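Local coordinates for lipoprotein (Streptococcus pneumoniae, PDB 3CX3) that binds zinc and probably delivers it to an ABC transporter, as the lipid-anchored solute-binding component of a pneumococcal uptake system, at residues E141-S144 against E145-E148; K147-Y150 against Q151-Q155. All coordinates share one frame; numbering follows the deposited sequence.

How the contacts relate
Followed from the N terminus, the chain runs down helix 125-142, turns at 143-146 and sets off again in helix 147-173; both helices lie between the zinc ligands His120 and His184 in sequence. Contact 1 closes this short turn between the two helices; contact 2 is the first full turns of the second helix. They neither nest nor cross: they overlap in Lys147 and Glu148, and their centres lie 9 Å apart. A direct tie joins them, a hydrogen bond between Asp143 OD1 and Tyr150 OH at 2.7 Å. Through Tyr150 and Asn153 this stretch also meets helix 18-28, while Lys147 and Gln151 touch helix 125-142.

Contact 1 (E141-S144 against E145-E148); sequences EVDS and EHKE
Asp143 O receives the backbone N-H of His146 at an N-to-O distance of 3.2 Å, the firmer of the two hydrogen bonds across this turn. It is bent, 141° at the hydrogen, and the donor sits above the carbonyl plane. The second bond is weak: Lys147 N reaches Ser144 O at 3.4 Å. Together these two i to i+3 bonds fold the chain tightly where helix 125-142 has ended, Asp143 being the first residue to leave helical backbone angles.

The side chains of Asp143 and His146 meet on one side of the turn. With CG swung away from its own backbone N (chi1 169°), Asp143 carries its carboxylate forward, and OD1 comes 3.1 Å from His146 CB and equally near ND1. Carboxylate and imidazole are turned only 18° from one another, yet OD1 approaches the ring obliquely. OD1 is also hydrogen-bonded by Tyr150 OH, in the first turn of the next helix. Further out, Lys147 CB lies 3.5 Å from Ser144 O, and His146 touches Leu31.

His146 occupies the N-cap of helix 147-173, and a bound sodium ion lies about 4 Å from its side chain. The carboxylate therefore stands near the start of that helix, where its negative charge would be expected to favour the helix dipole and, if the imidazole is protonated, the neighbouring ring as well.

Contact 2 (K147-Y150 against Q151-Q155); sequences KETY and QKNAQ
Two flat groups, the Tyr150 ring and the Asn153 carboxamide, are each placed by their first torsion. In Tyr150, CG lies opposite the carbonyl carbon (chi1 -58°); Gln151 N approaches the ring obliquely, its 3.1 Å from Tyr150 CB being simply the step to the next residue. Outward from there the ring meets Val27 and Ser28 of helix 18-28 and Ser140 of helix 125-142.

The Asn153 amide is folded back over the preceding turn: chi1 of -73° brings CG to 3.1 Å from Thr149 O. ND2 lies 3.4 Å from Thr149 O, but at an angle too poor for a hydrogen bond; it makes a weak hydrogen bond to Val27 O. Thr149 and Asn153 run side by side in the same direction, CG2 of Thr149 lying 3.7 Å from ND2 of Asn153, and a bound sodium ion is about 3 Å from the Thr149 side chain. On another side of the helix, the aliphatic part of Gln151 crosses Lys147, with the two CG atoms 4.0 Å apart.

Beneath the side chains runs regular i to i+4 bonding. Gln151 N to Lys147 O is nearly straight, 165° at the hydrogen; Ala154 N to Tyr150 O is the shortest at 3.0 Å, whereas Lys152 N to Glu148 O is weak.

The chemistry is one of contrast in exposure: charged Lys147, Glu148 and Lys152 are exposed, whereas Tyr150 and Ala154 are buried, and the hydroxyl of the buried tyrosine is satisfied by hydrogen bonds to Asp143 and Asn32.

Contact 1 (E141-S144 against E145-E148)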
loop_
_atom_site.group_PDB
_atom_site.type_symbol
_atom_site.label_atom_id
_atom_site.label_comp_id
_atom_site.label_asym_id
_atom_site.label_seq_id
_atom_site.Cartn_x
_atom_site.Cartn_y
_atom_site.Cartn_z
ATOM N N GLU A 141 -17.258 1.561 16.018
ATOM C CA GLU A 141 -18.652 1.091 16.061
ATOM C C GLU A 141 -18.732 -0.385 16.491
ATOM O O GLU A 141 -19.639 -0.780 17.212
ATOM C CB GLU A 141 -19.402 1.379 14.749
ATOM C CG GLU A 141 -20.399 0.286 14.242
ATOM C CD GLU A 141 -21.491 -0.128 15.245
ATOM O OE1 GLU A 141 -22.058 0.730 15.962
ATOM O OE2 GLU A 141 -21.777 -1.339 15.317
ATOM N N VAL A 142 -17.769 -1.188 16.064
ATOM C CA VAL A 142 -17.746 -2.614 16.420
ATOM C C VAL A 142 -17.407 -2.869 17.903
ATOM O O VAL A 142 -17.990 -3.757 18.545
ATOM C CB VAL A 142 -16.818 -3.398 15.455
ATOM C CG1 VAL A 142 -16.178 -4.629 16.124
ATOM C CG2 VAL A 142 -17.594 -3.770 14.201
ATOM N N ASP A 143 -16.483 -2.071 18.426
ATOM C CA ASP A 143 -15.967 -2.195 19.794
ATOM C C ASP A 143 -16.178 -0.830 20.447
ATOM O O ASP A 143 -15.256 -0.046 20.647
ATOM C CB ASP A 143 -14.487 -2.615 19.740
ATOM C CG ASP A 143 -13.779 -2.509 21.086
ATOM O OD1 ASP A 143 -12.932 -1.604 21.218
ATOM O OD2 ASP A 143 -14.056 -3.314 22.007
ATOM N N SER A 144 -17.437 -0.545 20.744
ATOM C CA SER A 144 -17.857 0.781 21.182
ATOM C C SER A 144 -17.064 1.367 22.349
ATOM O O SER A 144 -16.810 2.576 22.391
ATOM C CB SER A 144 -19.340 0.771 21.524
ATOM O OG SER A 144 -19.887 2.061 21.324
ATOM N N GLU A 145 -16.686 0.526 23.304
ATOM C CA GLU A 145 -16.031 1.036 24.499
ATOM C C GLU A 145 -14.820 1.877 24.147
ATOM O O GLU A 145 -14.698 3.008 24.599
ATOM C CB GLU A 145 -15.660 -0.094 25.464
ATOM C CG GLU A 145 -16.833 -0.577 26.303
ATOM C CD GLU A 145 -17.345 0.487 27.286
ATOM O OE1 GLU A 145 -16.701 0.674 28.343
ATOM O OE2 GLU A 145 -18.392 1.120 27.003
ATOM N N HIS A 146 -13.972 1.342 23.278
ATOM C CA HIS A 146 -12.636 1.879 23.072
ATOM C C HIS A 146 -12.538 2.986 22.023
ATOM O O HIS A 146 -11.444 3.295 21.539
ATOM C CB HIS A 146 -11.665 0.729 22.811
ATOM C CG HIS A 146 -11.539 -0.208 23.973
ATOM N ND1 HIS A 146 -12.482 -1.171 24.258
ATOM C CD2 HIS A 146 -10.596 -0.308 24.944
ATOM C CE1 HIS A 146 -12.122 -1.828 25.350
ATOM N NE2 HIS A 146 -10.979 -1.329 25.780
ATOM N N LYS A 147 -13.683 3.613 21.731
ATOM C CA LYS A 147 -13.803 4.691 20.737
ATOM C C LYS A 147 -12.786 5.792 20.966
ATOM O O LYS A 147 -12.301 6.411 20.020
ATOM C CB LYS A 147 -15.215 5.287 20.751
ATOM C CG LYS A 147 -15.345 6.622 20.004
ATOM C CD LYS A 147 -16.798 7.058 19.849
ATOM C CE LYS A 147 -16.935 8.326 18.998
ATOM N NZ LYS A 147 -17.185 9.559 19.815
ATOM N N GLU A 148 -12.470 6.023 22.233
ATOM C CA GLU A 148 -11.529 7.060 22.622
ATOM C C GLU A 148 -10.133 6.740 22.134
ATOM O O GLU A 148 -9.471 7.590 21.549
ATOM C CB GLU A 148 -11.527 7.214 24.140
ATOM C CG GLU A 148 -12.582 8.154 24.666
ATOM C CD GLU A 148 -13.991 7.808 24.216
ATOM O OE1 GLU A 148 -14.488 6.708 24.576
ATOM O OE2 GLU A 148 -14.596 8.654 23.505
#

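Contact 2 (K147-Y150 against Q151-Q155)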
loop_
_atom_site.group_PDB
_atom_site.type_symbol
_atom_site.label_atom_id
_atom_site.label_comp_id
_atom_site.label_asym_id
_atom_site.label_seq_id
_atom_site.Cartn_x
_atom_site.Cartn_y
_atom_site.Cartn_z
ATOM N N LYS A 147 -13.683 3.613 21.731
ATOM C CA LYS A 147 -13.803 4.691 20.737
ATOM C C LYS A 147 -12.786 5.792 20.966
ATOM O O LYS A 147 -12.301 6.411 20.020
ATOM C CB LYS A 147 -15.215 5.287 20.751
ATOM C CG LYS A 147 -15.345 6.622 20.004
ATOM C CD LYS A 147 -16.798 7.058 19.849
ATOM C CE LYS A 147 -16.935 8.326 18.998
ATOM N NZ LYS A 147 -17.185 9.559 19.815
ATOM N N GLU A 148 -12.470 6.023 22.233
ATOM C CA GLU A 148 -11.529 7.060 22.622
ATOM C C GLU A 148 -10.133 6.740 22.134
ATOM O O GLU A 148 -9.471 7.590 21.549
ATOM C CB GLU A 148 -11.527 7.214 24.140
ATOM C CG GLU A 148 -12.582 8.154 24.666
ATOM C CD GLU A 148 -13.991 7.808 24.216
ATOM O OE1 GLU A 148 -14.488 6.708 24.576
ATOM O OE2 GLU A 148 -14.596 8.654 23.505
ATOM N N THR A 149 -9.706 5.505 22.365
ATOM C CA THR A 149 -8.363 5.065 22.018
ATOM C C THR A 149 -8.133 5.080 20.510
ATOM O O THR A 149 -7.063 5.499 20.052
ATOM C CB THR A 149 -8.064 3.679 22.619
ATOM O OG1 THR A 149 -8.205 3.747 24.044
ATOM C CG2 THR A 149 -6.639 3.213 22.275
ATOM N N TYR A 150 -9.151 4.658 19.750
ATOM C CA TYR A 150 -9.071 4.563 18.300
ATOM C C TYR A 150 -9.015 5.932 17.663
ATOM O O TYR A 150 -8.124 6.200 16.851
ATOM C CB TYR A 150 -10.247 3.765 17.705
ATOM C CG TYR A 150 -10.395 2.342 18.211
ATOM C CD1 TYR A 150 -11.630 1.867 18.647
ATOM C CD2 TYR A 150 -9.304 1.480 18.266
ATOM C CE1 TYR A 150 -11.772 0.581 19.124
ATOM C CE2 TYR A 150 -9.435 0.183 18.753
ATOM C CZ TYR A 150 -10.669 -0.254 19.173
ATOM O OH TYR A 150 -10.802 -1.536 19.638
ATOM N N GLN A 151 -9.958 6.797 18.025
ATOM C CA GLN A 151 -10.040 8.127 17.422
ATOM C C GLN A 151 -8.807 9.014 17.681
ATOM O O GLN A 151 -8.501 9.901 16.872
ATOM C CB GLN A 151 -11.323 8.846 17.847
ATOM C CG GLN A 151 -12.611 8.109 17.486
ATOM C CD GLN A 151 -12.784 7.859 15.992
ATOM O OE1 GLN A 151 -12.657 8.770 15.182
ATOM N NE2 GLN A 151 -13.093 6.621 15.627
ATOM N N LYS A 152 -8.098 8.778 18.785
ATOM C CA LYS A 152 -6.892 9.563 19.075
ATOM C C LYS A 152 -5.615 8.956 18.450
ATOM O O LYS A 152 -4.729 9.686 17.985
ATOM C CB LYS A 152 -6.748 9.853 20.582
ATOM C CG LYS A 152 -5.691 10.934 20.916
ATOM C CD LYS A 152 -6.188 11.993 21.942
ATOM C CE LYS A 152 -6.615 13.328 21.292
ATOM N NZ LYS A 152 -7.588 13.159 20.165
ATOM N N ASN A 153 -5.535 7.630 18.415
ATOM C CA ASN A 153 -4.466 6.964 17.682
ATOM C C ASN A 153 -4.461 7.334 16.203
ATOM O O ASN A 153 -3.426 7.740 15.660
ATOM C CB ASN A 153 -4.558 5.454 17.855
ATOM C CG ASN A 153 -4.147 5.012 19.232
ATOM O OD1 ASN A 153 -3.775 5.828 20.061
ATOM N ND2 ASN A 153 -4.211 3.717 19.485
ATOM N N ALA A 154 -5.625 7.196 15.569
ATOM C CA ALA A 154 -5.855 7.690 14.209
ATOM C C ALA A 154 -5.533 9.178 14.055
ATOM O O ALA A 154 -4.934 9.587 13.059
ATOM C CB ALA A 154 -7.281 7.431 13.807
ATOM N N GLN A 155 -5.920 9.968 15.056
ATOM C CA GLN A 155 -5.772 11.419 15.049
ATOM C C GLN A 155 -4.334 11.897 14.987
ATOM O O GLN A 155 -4.001 12.843 14.248
ATOM C CB GLN A 155 -6.452 12.017 16.275
ATOM C CG GLN A 155 -7.203 13.283 15.952
ATOM C CD GLN A 155 -7.789 13.234 14.554
ATOM O OE1 GLN A 155 -7.336 13.952 13.659
ATOM N NE2 GLN A 155 -8.771 12.352 14.346
#